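Long-range contacts in adhesin (Streptococcus sanguinis SK1 = NCTC 7863, PDB 6VT2), which binds sialylated glycans through two tandem Siglec-like modules and so probably attaches the streptococcus to host sialoglycoproteins: residues 4-9 with 100-105; 134-139 with 157-162; 216-221 with 320-325; 339-344 with 401-406. All blocks are in the same frame, centred on the assembly; numbering follows the deposited sequence.

Overall arrangement
From the N terminus the four contacts follow one another in series, none nested in or crossing another. Contact 1 closes a loop of 90 residues and ties the two sheets of the first Siglec-like module together beside a calcium ion. Contact 2 closes a short loop of 17 residues, setting a loop against helix 149-162 in the first Rib-like module. Contact 3 closes a loop of 98 residues by pairing two parallel strands of the second Siglec-like module. Contact 4 closes 56 residues, holding the turn after strand 336-338 against strand 401-403 in the last Rib-like module. The chain is extended: contacts 1 and 4 have centres about 120 Å apart.

Contact 1 (4-9 with 100-105); sequences TPPTIT and VRAEDA. With CA (calcium ion), chain H.
The calcium site near the N terminus of the first Siglec-like module brings T4 and D104 together, and behind it P6 and I8 continue the contact as sandwich packing. The ion is bound by the backbone T4 O at 2.5 Å and by the carboxylate oxygen D104 OD2 at 2.1 Å; D2, D30 and a water take part as well. T4 O and D104 OD2 lie 3.2 Å apart, two oxygens held close because both bind the metal. The other carboxylate oxygen, D104 OD1, accepts from the backbone N of N108, so both ends of the carboxylate are engaged.

Next along, the P6 ring lies against the backbone of the partner strand, with P6 CG 3.7 Å from D104 N. The same carbon comes within 3.9 Å of A102 CB. That methyl is shared, since I8 CD1 reaches it too, at 3.8 Å. I8 is extended at chi2 (168°), which carries CD1 over the backbone, 3.6 Å from V100 O. Its CG2 branch stays back and meets V100 CG1, the two side chains crossing obliquely.

The strand segments, 7-9 and 100-104, approach to 7.7 Å between axes and run at 147° to each other, a face-to-face meeting of two sheets. Strand 7-9 pairs with strand 21-29, whose V26 and T28 touch I8 and P6, while strand 95-104 lies between strands 119-125 and 35-41 in the opposing sheet.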
loop_
_atom_site.group_PDB
_atom_site.type_symbol
_atom_site.label_atom_id
_atom_site.label_comp_id
_atom_site.label_asym_id
_atom_site.label_seq_id
_atom_site.Cartn_x
_atom_site.Cartn_y
_atom_site.Cartn_z
ATOM N N THR A 4 -4.623 -3.781 65.395
ATOM C CA THR A 4 -5.260 -3.206 64.195
ATOM C C THR A 4 -5.151 -4.178 63.044
ATOM O O THR A 4 -4.220 -4.492 62.765
ATOM C CB THR A 4 -4.529 -1.920 63.812
ATOM O OG1 THR A 4 -4.674 -1.053 64.933
ATOM C CG2 THR A 4 -5.149 -1.247 62.608
ATOM N N PRO A 5 -6.202 -4.600 62.369
ATOM C CA PRO A 5 -6.001 -5.491 61.249
ATOM C C PRO A 5 -5.380 -4.794 60.037
ATOM O O PRO A 5 -5.328 -3.636 60.020
ATOM C CB PRO A 5 -7.429 -5.972 61.002
ATOM C CG PRO A 5 -8.328 -4.885 61.494
ATOM C CD PRO A 5 -7.585 -4.256 62.647
ATOM N N PRO A 6 -4.886 -5.560 59.047
ATOM C CA PRO A 6 -4.311 -4.979 57.875
ATOM C C PRO A 6 -5.287 -4.158 57.029
ATOM O O PRO A 6 -6.436 -4.320 57.192
ATOM C CB PRO A 6 -3.847 -6.161 57.014
ATOM C CG PRO A 6 -3.718 -7.291 57.982
ATOM C CD PRO A 6 -4.777 -7.024 59.020
ATOM N N THR A 7 -4.729 -3.285 56.214
ATOM C CA THR A 7 -5.467 -2.415 55.299
ATOM C C THR A 7 -5.423 -3.061 53.920
ATOM O O THR A 7 -4.345 -3.268 53.440
ATOM C CB THR A 7 -4.867 -1.011 55.287
ATOM O OG1 THR A 7 -4.956 -0.490 56.606
ATOM C CG2 THR A 7 -5.570 -0.082 54.324
ATOM N N ILE A 8 -6.590 -3.274 53.328
ATOM C CA ILE A 8 -6.714 -3.958 52.047
ATOM C C ILE A 8 -7.271 -2.976 51.029
ATOM O O ILE A 8 -8.282 -2.317 51.293
ATOM C CB ILE A 8 -7.653 -5.176 52.146
ATOM C CG1 ILE A 8 -7.226 -6.147 53.223
ATOM C CG2 ILE A 8 -7.733 -5.913 50.800
ATOM C CD1 ILE A 8 -8.228 -7.161 53.522
ATOM N N THR A 9 -6.569 -2.935 49.890
ATOM C CA THR A 9 -6.919 -2.057 48.778
ATOM C C THR A 9 -7.185 -2.934 47.521
ATOM O O THR A 9 -6.405 -3.808 47.293
ATOM C CB THR A 9 -5.880 -0.985 48.461
ATOM O OG1 THR A 9 -5.819 -0.178 49.633
ATOM C CG2 THR A 9 -6.288 -0.131 47.296
ATOM N N VAL A 100 -12.468 -10.371 50.540
ATOM C CA VAL A 100 -11.031 -10.471 50.744
ATOM C C VAL A 100 -10.736 -10.105 52.191
ATOM O O VAL A 100 -11.145 -9.050 52.669
ATOM C CB VAL A 100 -10.260 -9.598 49.751
ATOM C CG1 VAL A 100 -8.800 -9.793 49.989
ATOM C CG2 VAL A 100 -10.608 -9.939 48.310
ATOM N N ARG A 101 -9.986 -10.988 52.862
ATOM C CA ARG A 101 -9.618 -10.732 54.238
ATOM C C ARG A 101 -8.114 -10.891 54.394
ATOM O O ARG A 101 -7.524 -11.569 53.677
ATOM C CB ARG A 101 -10.303 -11.705 55.197
ATOM C CG ARG A 101 -11.813 -11.728 55.053
ATOM C CD ARG A 101 -12.332 -12.720 56.062
ATOM N NE ARG A 101 -12.406 -12.168 57.393
ATOM C CZ ARG A 101 -12.841 -12.843 58.434
ATOM N NH1 ARG A 101 -13.204 -14.095 58.307
ATOM N NH2 ARG A 101 -12.924 -12.283 59.621
ATOM N N ALA A 102 -7.588 -10.193 55.363
ATOM C CA ALA A 102 -6.172 -10.342 55.624
ATOM C C ALA A 102 -5.952 -10.367 57.126
ATOM O O ALA A 102 -6.709 -9.756 57.883
ATOM C CB ALA A 102 -5.359 -9.217 54.993
ATOM N N GLU A 103 -4.898 -11.069 57.544
ATOM C CA GLU A 103 -4.555 -11.203 58.962
ATOM C C GLU A 103 -3.084 -10.916 59.169
ATOM O O GLU A 103 -2.242 -11.385 58.390
ATOM C CB GLU A 103 -4.902 -12.595 59.398
ATOM C CG GLU A 103 -4.637 -12.838 60.920
ATOM C CD GLU A 103 -4.985 -14.269 61.249
ATOM O OE1 GLU A 103 -4.197 -14.921 61.956
ATOM O OE2 GLU A 103 -6.021 -14.783 60.740
ATOM N N ASP A 104 -2.789 -10.124 60.200
ATOM C CA ASP A 104 -1.409 -9.782 60.525
ATOM C C ASP A 104 -0.828 -10.862 61.440
ATOM O O ASP A 104 -1.470 -11.868 61.764
ATOM C CB ASP A 104 -1.303 -8.352 61.087
ATOM C CG ASP A 104 -1.915 -8.156 62.462
ATOM O OD1 ASP A 104 -2.203 -9.176 63.095
ATOM O OD2 ASP A 104 -2.092 -6.935 62.788
ATOM N N ALA A 105 0.452 -10.697 61.793
ATOM C CA ALA A 105 1.071 -11.761 62.566
ATOM C C ALA A 105 0.600 -11.765 64.002
ATOM O O ALA A 105 0.696 -12.797 64.668
ATOM C CB ALA A 105 2.594 -11.631 62.534
HETATM CA CA CA H . -1.715 -4.904 62.566
HETATM O O HOH W 1 -1.210 -2.629 62.582
#

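Contact 2 (134-139 with 157-162); sequences QVPTLT and AAVKSA
P136 plugs the loop before strand 139-141 of the first Rib-like module onto helix 149-162, laying its ring over the backbone and two side chains of the last turns. P136 CB does most of the touching: it sits 3.3 Å from A158 O, a tight approach of a ring carbon to a helix carbonyl, and 3.7 Å from A158 CB. One atom further round the ring, P136 CG meets V159 CG2 at 3.7 Å, and these two side chains lie side by side, pointing the same way. The valine rotamer decides which branch is offered. With CG1 anti to the backbone N (chi1 174°), CG2 lies beside that nitrogen and faces the proline. V159 in turn touches Y172, V180 and I182, so it stands between the proline and strands 171-174 and 180-183.

A162, one helical turn after A158, directs its methyl at the loop and comes 3.6 Å from V135 O. Q134 takes part through its root alone: CB lies 3.7 Å from A162 O, while the chain bends at chi2 (-108°) and leads the amide away. Its backbone O accepts from N163 ND2, which also donates to V159 O and so ties the loop to that carbonyl of the helix.

T137 holds OG1 between its backbone N and carbonyl carbon (chi1 59°), 3.9 Å from A158 CB. Water 2 then bridges the backbones, accepting from T137 N at 2.9 Å and donating to A158 O at 2.6 Å.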
loop_
_atom_site.group_PDB
_atom_site.type_symbol
_atom_site.label_atom_id
_atom_site.label_comp_id
_atom_site.label_asym_id
_atom_site.label_seq_id
_atom_site.Cartn_x
_atom_site.Cartn_y
_atom_site.Cartn_z
ATOM N N GLN A 134 -13.432 -2.164 13.237
ATOM C CA GLN A 134 -13.341 -1.019 12.347
ATOM C C GLN A 134 -13.899 -1.398 10.984
ATOM O O GLN A 134 -13.858 -2.560 10.570
ATOM C CB GLN A 134 -11.894 -0.545 12.218
ATOM C CG GLN A 134 -11.354 0.106 13.499
ATOM C CD GLN A 134 -11.191 1.606 13.373
ATOM O OE1 GLN A 134 -11.464 2.193 12.318
ATOM N NE2 GLN A 134 -10.728 2.239 14.445
ATOM N N VAL A 135 -14.468 -0.411 10.310
ATOM C CA VAL A 135 -15.024 -0.639 8.983
ATOM C C VAL A 135 -13.889 -0.907 8.002
ATOM O O VAL A 135 -12.783 -0.359 8.153
ATOM C CB VAL A 135 -15.865 0.551 8.512
ATOM C CG1 VAL A 135 -16.888 0.954 9.546
ATOM C CG2 VAL A 135 -14.951 1.752 8.165
ATOM N N PRO A 136 -14.108 -1.772 7.022
ATOM C CA PRO A 136 -13.086 -2.038 6.005
ATOM C C PRO A 136 -13.118 -0.994 4.896
ATOM O O PRO A 136 -13.996 -0.138 4.813
ATOM C CB PRO A 136 -13.475 -3.411 5.462
ATOM C CG PRO A 136 -15.003 -3.317 5.456
ATOM C CD PRO A 136 -15.384 -2.437 6.707
ATOM N N THR A 137 -12.127 -1.083 4.020
ATOM C CA THR A 137 -12.247 -0.380 2.755
ATOM C C THR A 137 -13.446 -0.986 2.037
ATOM O O THR A 137 -13.607 -2.210 2.042
ATOM C CB THR A 137 -10.982 -0.538 1.912
ATOM O OG1 THR A 137 -10.705 -1.918 1.649
ATOM C CG2 THR A 137 -9.756 0.054 2.632
ATOM N N LEU A 138 -14.195 -0.148 1.335
ATOM C CA LEU A 138 -15.372 -0.557 0.549
ATOM C C LEU A 138 -14.947 -1.527 -0.555
ATOM O O LEU A 138 -13.912 -1.344 -1.167
ATOM C CB LEU A 138 -16.050 0.655 -0.071
ATOM C CG LEU A 138 -17.096 1.299 0.817
ATOM C CD1 LEU A 138 -17.682 2.557 0.214
ATOM C CD2 LEU A 138 -18.206 0.296 1.113
ATOM N N THR A 139 -15.694 -2.583 -0.738
ATOM C CA THR A 139 -15.461 -3.485 -1.852
ATOM C C THR A 139 -16.480 -3.131 -2.916
ATOM O O THR A 139 -17.672 -3.068 -2.625
ATOM C CB THR A 139 -15.572 -4.936 -1.440
ATOM O OG1 THR A 139 -14.512 -5.241 -0.518
ATOM C CG2 THR A 139 -15.452 -5.801 -2.614
ATOM N N ALA A 157 -11.488 -10.341 3.627
ATOM C CA ALA A 157 -10.093 -9.935 3.647
ATOM C C ALA A 157 -9.959 -8.475 4.028
ATOM O O ALA A 157 -9.028 -8.084 4.748
ATOM C CB ALA A 157 -9.477 -10.190 2.279
ATOM N N ALA A 158 -10.865 -7.636 3.524
ATOM C CA ALA A 158 -10.791 -6.217 3.842
ATOM C C ALA A 158 -11.182 -5.955 5.307
ATOM O O ALA A 158 -10.671 -5.028 5.944
ATOM C CB ALA A 158 -11.703 -5.417 2.927
ATOM N N VAL A 159 -12.061 -6.757 5.883
ATOM C CA VAL A 159 -12.446 -6.623 7.314
ATOM C C VAL A 159 -11.286 -7.082 8.186
ATOM O O VAL A 159 -10.935 -6.339 9.035
ATOM C CB VAL A 159 -13.758 -7.351 7.629
ATOM C CG1 VAL A 159 -14.031 -7.325 9.114
ATOM C CG2 VAL A 159 -14.937 -6.716 6.896
ATOM N N LYS A 160 -10.654 -8.189 7.851
ATOM C CA LYS A 160 -9.520 -8.730 8.631
ATOM C C LYS A 160 -8.374 -7.719 8.531
ATOM O O LYS A 160 -7.740 -7.435 9.514
ATOM C CB LYS A 160 -9.111 -10.112 8.130
ATOM C CG LYS A 160 -9.971 -11.280 8.558
ATOM C CD LYS A 160 -9.199 -12.553 8.719
ATOM C CE LYS A 160 -9.561 -13.628 7.736
ATOM N NZ LYS A 160 -9.950 -14.901 8.410
ATOM N N SER A 161 -8.157 -7.136 7.367
ATOM C CA SER A 161 -7.062 -6.161 7.141
ATOM C C SER A 161 -7.267 -4.913 7.994
ATOM O O SER A 161 -6.324 -4.421 8.543
ATOM C CB SER A 161 -6.906 -5.810 5.689
ATOM O OG SER A 161 -6.446 -4.484 5.527
ATOM N N ALA A 162 -8.494 -4.462 8.194
ATOM C CA ALA A 162 -8.772 -3.250 8.990
ATOM C C ALA A 162 -8.860 -3.585 10.486
ATOM O O ALA A 162 -9.037 -2.709 11.223
ATOM C CB ALA A 162 -10.031 -2.602 8.553
HETATM O O HOH W 2 -9.923 -2.861 4.681
#

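Contact 3 (216-221 with 320-325). With CA (calcium ion), chain G.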
loop_
_atom_site.group_PDB
_atom_site.type_symbol
_atom_site.label_atom_id
_atom_site.label_comp_id
_atom_site.label_asym_id
_atom_site.label_seq_id
_atom_site.Cartn_x
_atom_site.Cartn_y
_atom_site.Cartn_z
ATOM N N PHE A 216 8.143 8.766 -30.860
ATOM C CA PHE A 216 9.153 7.760 -31.107
ATOM C C PHE A 216 10.033 8.308 -32.200
ATOM O O PHE A 216 9.560 8.622 -33.283
ATOM C CB PHE A 216 8.544 6.417 -31.514
ATOM C CG PHE A 216 8.073 5.622 -30.359
ATOM C CD1 PHE A 216 7.009 6.008 -29.549
ATOM C CD2 PHE A 216 8.696 4.419 -30.087
ATOM C CE1 PHE A 216 6.625 5.196 -28.475
ATOM C CE2 PHE A 216 8.350 3.686 -28.984
ATOM C CZ PHE A 216 7.299 4.058 -28.227
ATOM N N TYR A 217 11.301 8.349 -31.944
ATOM C CA TYR A 217 12.250 8.831 -32.931
ATOM C C TYR A 217 12.609 7.693 -33.845
ATOM O O TYR A 217 12.999 6.618 -33.371
ATOM C CB TYR A 217 13.505 9.362 -32.224
ATOM C CG TYR A 217 13.186 10.613 -31.489
ATOM C CD1 TYR A 217 13.095 11.827 -32.106
ATOM C CD2 TYR A 217 12.867 10.540 -30.151
ATOM C CE1 TYR A 217 12.726 12.939 -31.409
ATOM C CE2 TYR A 217 12.483 11.661 -29.467
ATOM C CZ TYR A 217 12.451 12.861 -30.097
ATOM O OH TYR A 217 12.019 13.979 -29.412
ATOM N N ARG A 218 12.526 7.925 -35.143
ATOM C CA ARG A 218 12.819 6.885 -36.103
ATOM C C ARG A 218 14.216 6.339 -35.856
ATOM O O ARG A 218 15.166 7.085 -35.704
ATOM C CB ARG A 218 12.682 7.445 -37.529
ATOM C CG ARG A 218 11.253 7.884 -37.805
ATOM C CD ARG A 218 11.148 8.799 -39.036
ATOM N NE ARG A 218 11.589 8.140 -40.235
ATOM C CZ ARG A 218 12.654 8.502 -40.962
ATOM N NH1 ARG A 218 13.356 9.557 -40.632
ATOM N NH2 ARG A 218 12.998 7.863 -42.036
ATOM N N GLY A 219 14.340 5.031 -35.796
ATOM C CA GLY A 219 15.613 4.403 -35.644
ATOM C C GLY A 219 16.181 4.373 -34.264
ATOM O O GLY A 219 17.344 3.971 -34.119
ATOM N N GLU A 220 15.479 4.690 -33.258
ATOM C CA GLU A 220 15.925 4.620 -31.867
ATOM C C GLU A 220 14.837 3.949 -31.059
ATOM O O GLU A 220 13.686 4.354 -31.109
ATOM C CB GLU A 220 16.185 5.988 -31.241
ATOM C CG GLU A 220 17.354 6.719 -31.928
ATOM C CD GLU A 220 17.767 7.992 -31.203
ATOM O OE1 GLU A 220 18.841 8.567 -31.589
ATOM O OE2 GLU A 220 17.069 8.401 -30.244
ATOM N N GLU A 221 15.153 3.057 -30.257
ATOM C CA GLU A 221 14.135 2.384 -29.467
ATOM C C GLU A 221 13.565 3.341 -28.442
ATOM O O GLU A 221 14.282 4.107 -27.784
ATOM C CB GLU A 221 14.714 1.197 -28.800
ATOM C CG GLU A 221 13.680 0.365 -28.068
ATOM C CD GLU A 221 14.350 -0.908 -27.562
ATOM O OE1 GLU A 221 15.390 -0.850 -26.838
ATOM O OE2 GLU A 221 13.844 -1.968 -27.984
ATOM N N PHE A 320 5.773 9.655 -35.005
ATOM C CA PHE A 320 7.153 9.442 -35.421
ATOM C C PHE A 320 7.858 10.783 -35.505
ATOM O O PHE A 320 7.288 11.787 -35.939
ATOM C CB PHE A 320 7.248 8.752 -36.784
ATOM C CG PHE A 320 6.337 7.583 -36.994
ATOM C CD1 PHE A 320 5.799 6.834 -35.951
ATOM C CD2 PHE A 320 6.053 7.209 -38.262
ATOM C CE1 PHE A 320 4.922 5.778 -36.214
ATOM C CE2 PHE A 320 5.208 6.156 -38.530
ATOM C CZ PHE A 320 4.637 5.459 -37.495
ATOM N N ALA A 321 9.096 10.792 -35.122
ATOM C CA ALA A 321 9.937 11.970 -35.276
ATOM C C ALA A 321 11.261 11.603 -35.906
ATOM O O ALA A 321 11.812 10.540 -35.681
ATOM C CB ALA A 321 10.165 12.627 -33.945
ATOM N N ASN A 322 11.799 12.549 -36.646
ATOM C CA ASN A 322 13.130 12.381 -37.187
ATOM C C ASN A 322 14.129 12.624 -36.088
ATOM O O ASN A 322 13.928 13.485 -35.226
ATOM C CB ASN A 322 13.384 13.375 -38.300
ATOM C CG ASN A 322 12.529 13.158 -39.478
ATOM O OD1 ASN A 322 12.401 12.044 -39.986
ATOM N ND2 ASN A 322 11.913 14.203 -39.939
ATOM N N GLN A 323 15.265 11.966 -36.191
ATOM C CA GLN A 323 16.317 12.195 -35.206
ATOM C C GLN A 323 16.782 13.633 -35.139
ATOM O O GLN A 323 17.181 14.092 -34.054
ATOM C CB GLN A 323 17.505 11.276 -35.481
ATOM C CG GLN A 323 17.176 9.870 -35.046
ATOM C CD GLN A 323 18.313 8.925 -35.224
ATOM O OE1 GLN A 323 19.516 9.338 -35.155
ATOM N NE2 GLN A 323 17.998 7.667 -35.507
ATOM N N THR A 324 16.755 14.330 -36.247
ATOM C CA THR A 324 17.187 15.704 -36.188
ATOM C C THR A 324 16.328 16.499 -35.234
ATOM O O THR A 324 16.786 17.519 -34.732
ATOM C CB THR A 324 17.234 16.320 -37.581
ATOM O OG1 THR A 324 17.796 17.629 -37.414
ATOM C CG2 THR A 324 15.879 16.442 -38.211
ATOM N N ASP A 325 15.114 16.036 -34.926
ATOM C CA ASP A 325 14.284 16.765 -34.002
ATOM C C ASP A 325 14.808 16.694 -32.574
ATOM O O ASP A 325 14.441 17.543 -31.753
ATOM C CB ASP A 325 12.859 16.224 -34.063
ATOM C CG ASP A 325 12.153 16.519 -35.313
ATOM O OD1 ASP A 325 12.717 17.165 -36.202
ATOM O OD2 ASP A 325 10.991 16.031 -35.440
HETATM CA CA CA G . 18.376 19.177 -35.346
HETATM O O HOH W 3 18.988 4.895 -36.269
HETATM O O HOH W 4 20.558 7.596 -33.228
HETATM O O HOH W 5 17.376 20.251 -33.329
HETATM O O HOH W 6 16.499 20.374 -36.281
HETATM O O HOH W 7 19.376 21.218 -34.757
#
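Y217 and A321 stand on one face of the sheet, where the tyrosine ring leans on the alanine methyl, Y217 CD1 lying 3.6 Å from A321 CB. N322 O reaches the edge of that ring in its plane, 3.6 Å from CD1, and D325 CB approaches the edge near CE1.

R218 and N322 lie side by side, with guanidinium and amide planes nearly perpendicular (89°). R218 NH1 gives a short but bent, weak bond to N322 OD1 at 2.7 Å. Stronger partners hold both groups: R218 NE and NH2 donate to the carbonyls of L289 and K287, and N322 OD1 pairs with S389 OG.

Q323 extends beyond CG and turns its amide toward the type II turn Y217-E220. Q323 NE2 donates to R218 O at 2.9 Å, almost straight (173°) and in the planes of both groups. E220 slants across Q323, its carboxylate 42° from the amide; water 4 donates to E220 OE1 at 2.6 Å and Q323 OE1 at 2.8 Å. E220 OE1 also pairs with Y327 OH.

Backbone bonds A321 N to F216 O and R218 N to A321 O pair edge strand 213-217 in parallel with strand 314-321 in the mixed sheet of the second Siglec-like module. On the other face F320 touches the bound sialic acid; beyond the strand, T324 binds calcium with Y327 and D393, linking the sheet to the following Rib-like module.

Contact 4 (339-344 with 401-406); sequences LNPQQL and VQDLRP. With SO4 (sulfate ion), chain K.
P341 and L339 bring the turn after strand 336-338 against strand 401-403 and the residues following it, and van der Waals contact carries the meeting. P341 CG rests 3.4 Å from D403 CG, with both carboxylate oxygens at similar range. P341 CD lies over one face of the R405 guanidinium, 3.9 Å from NE. L339 CD2 crosses to L404 CD1 at 4.2 Å, while L339 O is 3.3 Å from R405 CG. L344 and V401 point tip to tip, although V401 has two conformers, which leaves that touch less certain.

The polar bonds that matter here are internal to 401-406. R405 grips D403 side-on in a salt bridge: NE donates to OD1 at 3.0 Å and NH1 to OD2 at 2.7 Å, both on syn lone pairs and near the guanidinium plane. A bend at chi3 (-55°) sets NE for this. D403 OD1 also accepts from R405 N, from above the carboxylate plane, making an Asx turn. Acid and guanidinium form a platform for the proline. In the other segment, N340 OD1 accepts from Q342 N in a second Asx turn, within the type I turn N340-Q343.

A sulfate, probably from the crystallisation liquor, binds Q402 NE2 through O3 at 3.0 Å.

The surroundings are those of a Rib-like module: short parallel strands 336-338 and 401-403 pair, and I352 of helix 346-360 touches both L344 and V401.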
loop_
_atom_site.group_PDB
_atom_site.type_symbol
_atom_site.label_atom_id
_atom_site.label_comp_id
_atom_site.label_asym_id
_atom_site.label_seq_id
_atom_site.Cartn_x
_atom_site.Cartn_y
_atom_site.Cartn_z
ATOM N N LEU A 339 41.723 29.066 -48.096
ATOM C CA LEU A 339 42.272 30.004 -49.053
ATOM C C LEU A 339 41.232 30.584 -49.997
ATOM O O LEU A 339 41.398 31.689 -50.501
ATOM C CB LEU A 339 43.362 29.298 -49.845
ATOM C CG LEU A 339 44.557 28.816 -49.047
ATOM C CD1 LEU A 339 45.462 27.959 -49.941
ATOM C CD2 LEU A 339 45.307 30.017 -48.480
ATOM N N ASN A 340 40.157 29.841 -50.276
ATOM C CA ASN A 340 39.142 30.256 -51.233
ATOM C C ASN A 340 37.811 29.883 -50.624
ATOM O O ASN A 340 37.413 28.713 -50.691
ATOM C CB ASN A 340 39.259 29.583 -52.597
ATOM C CG ASN A 340 38.171 30.018 -53.528
ATOM O OD1 ASN A 340 37.213 30.677 -53.124
ATOM N ND2 ASN A 340 38.342 29.705 -54.824
ATOM N N PRO A 341 37.107 30.824 -49.998
ATOM C CA PRO A 341 35.846 30.462 -49.303
ATOM C C PRO A 341 34.776 29.915 -50.220
ATOM O O PRO A 341 33.842 29.291 -49.738
ATOM C CB PRO A 341 35.405 31.778 -48.665
ATOM C CG PRO A 341 36.725 32.592 -48.560
ATOM C CD PRO A 341 37.518 32.226 -49.765
ATOM N N GLN A 342 34.861 30.136 -51.514
ATOM C CA GLN A 342 33.848 29.590 -52.415
ATOM C C GLN A 342 34.168 28.174 -52.862
ATOM O O GLN A 342 33.314 27.503 -53.433
ATOM C CB GLN A 342 33.679 30.486 -53.652
ATOM C CG GLN A 342 32.851 31.758 -53.371
ATOM C CD GLN A 342 32.340 32.404 -54.661
ATOM O OE1 GLN A 342 32.741 32.019 -55.773
ATOM N NE2 GLN A 342 31.449 33.382 -54.521
ATOM N N GLN A 343 35.373 27.691 -52.604
ATOM C CA GLN A 343 35.728 26.343 -53.006
ATOM C C GLN A 343 36.812 25.864 -52.063
ATOM O O GLN A 343 38.007 26.153 -52.249
ATOM C CB GLN A 343 36.194 26.277 -54.450
ATOM C CG GLN A 343 36.589 24.893 -54.893
ATOM C CD GLN A 343 35.394 23.936 -54.829
ATOM O OE1 GLN A 343 34.482 24.046 -55.641
ATOM N NE2 GLN A 343 35.392 23.028 -53.852
ATOM N N LEU A 344 36.423 25.073 -51.086
ATOM C CA LEU A 344 37.395 24.522 -50.167
ATOM C C LEU A 344 38.147 23.409 -50.869
ATOM O O LEU A 344 37.616 22.774 -51.679
ATOM C CB LEU A 344 36.657 23.934 -48.971
ATOM C CG LEU A 344 36.522 24.898 -47.800
ATOM C CD1 LEU A 344 35.686 26.085 -48.199
ATOM C CD2 LEU A 344 35.929 24.170 -46.602
ATOM N N VAL A 401 34.379 28.055 -41.342
ATOM C CA VAL A 401 35.366 28.545 -42.297
ATOM C C VAL A 401 35.882 29.900 -41.857
ATOM O O VAL A 401 35.098 30.743 -41.405
ATOM C CB VAL A 401 34.712 28.663 -43.686
ATOM C CG1 VAL A 401 35.511 29.512 -44.617
ATOM C CG2 VAL A 401 34.509 27.277 -44.303
ATOM N N GLN A 402 37.191 30.132 -42.050
ATOM C CA GLN A 402 37.782 31.469 -41.898
ATOM C C GLN A 402 38.615 31.773 -43.148
ATOM O O GLN A 402 39.614 31.109 -43.410
ATOM C CB GLN A 402 38.648 31.534 -40.662
ATOM C CG GLN A 402 39.351 32.853 -40.524
ATOM C CD GLN A 402 38.406 33.987 -40.481
ATOM O OE1 GLN A 402 37.577 34.120 -39.593
ATOM N NE2 GLN A 402 38.485 34.815 -41.508
ATOM N N ASP A 403 38.184 32.740 -43.926
ATOM C CA ASP A 403 38.948 33.250 -45.067
ATOM C C ASP A 403 40.347 33.644 -44.630
ATOM O O ASP A 403 40.520 34.366 -43.646
ATOM C CB ASP A 403 38.156 34.466 -45.576
ATOM C CG ASP A 403 38.520 34.968 -46.953
ATOM O OD1 ASP A 403 39.562 34.615 -47.485
ATOM O OD2 ASP A 403 37.655 35.761 -47.477
ATOM N N LEU A 404 41.356 33.228 -45.385
ATOM C CA LEU A 404 42.752 33.572 -45.123
ATOM C C LEU A 404 43.287 34.540 -46.185
ATOM O O LEU A 404 44.451 34.757 -46.180
ATOM C CB LEU A 404 43.546 32.290 -45.261
ATOM C CG LEU A 404 43.319 31.276 -44.162
ATOM C CD1 LEU A 404 44.163 30.069 -44.468
ATOM C CD2 LEU A 404 43.658 31.872 -42.816
ATOM N N ARG A 405 42.457 35.014 -47.090
ATOM C CA ARG A 405 42.956 35.894 -48.153
ATOM C C ARG A 405 43.510 37.142 -47.455
ATOM O O ARG A 405 42.817 37.678 -46.682
ATOM C CB ARG A 405 41.858 36.174 -49.177
ATOM C CG ARG A 405 41.632 34.978 -50.084
ATOM C CD ARG A 405 40.544 35.238 -51.097
ATOM N NE ARG A 405 39.393 35.619 -50.357
ATOM C CZ ARG A 405 38.336 36.239 -50.846
ATOM N NH1 ARG A 405 37.340 36.602 -50.076
ATOM N NH2 ARG A 405 38.242 36.462 -52.135
ATOM N N PRO A 406 44.675 37.709 -47.808
ATOM C CA PRO A 406 45.093 38.899 -47.175
ATOM C C PRO A 406 44.257 40.104 -47.598
ATOM O O PRO A 406 43.551 40.125 -48.519
ATOM C CB PRO A 406 46.532 39.149 -47.641
ATOM C CG PRO A 406 46.949 37.830 -48.144
ATOM C CD PRO A 406 45.704 37.214 -48.715
HETATM S S SO4 K . 35.842 37.501 -41.995
HETATM O O1 SO4 K . 36.031 36.640 -43.125
HETATM O O2 SO4 K . 34.458 37.761 -41.728
HETATM O O3 SO4 K . 36.512 36.930 -40.828
HETATM O O4 SO4 K . 36.555 38.765 -42.164
#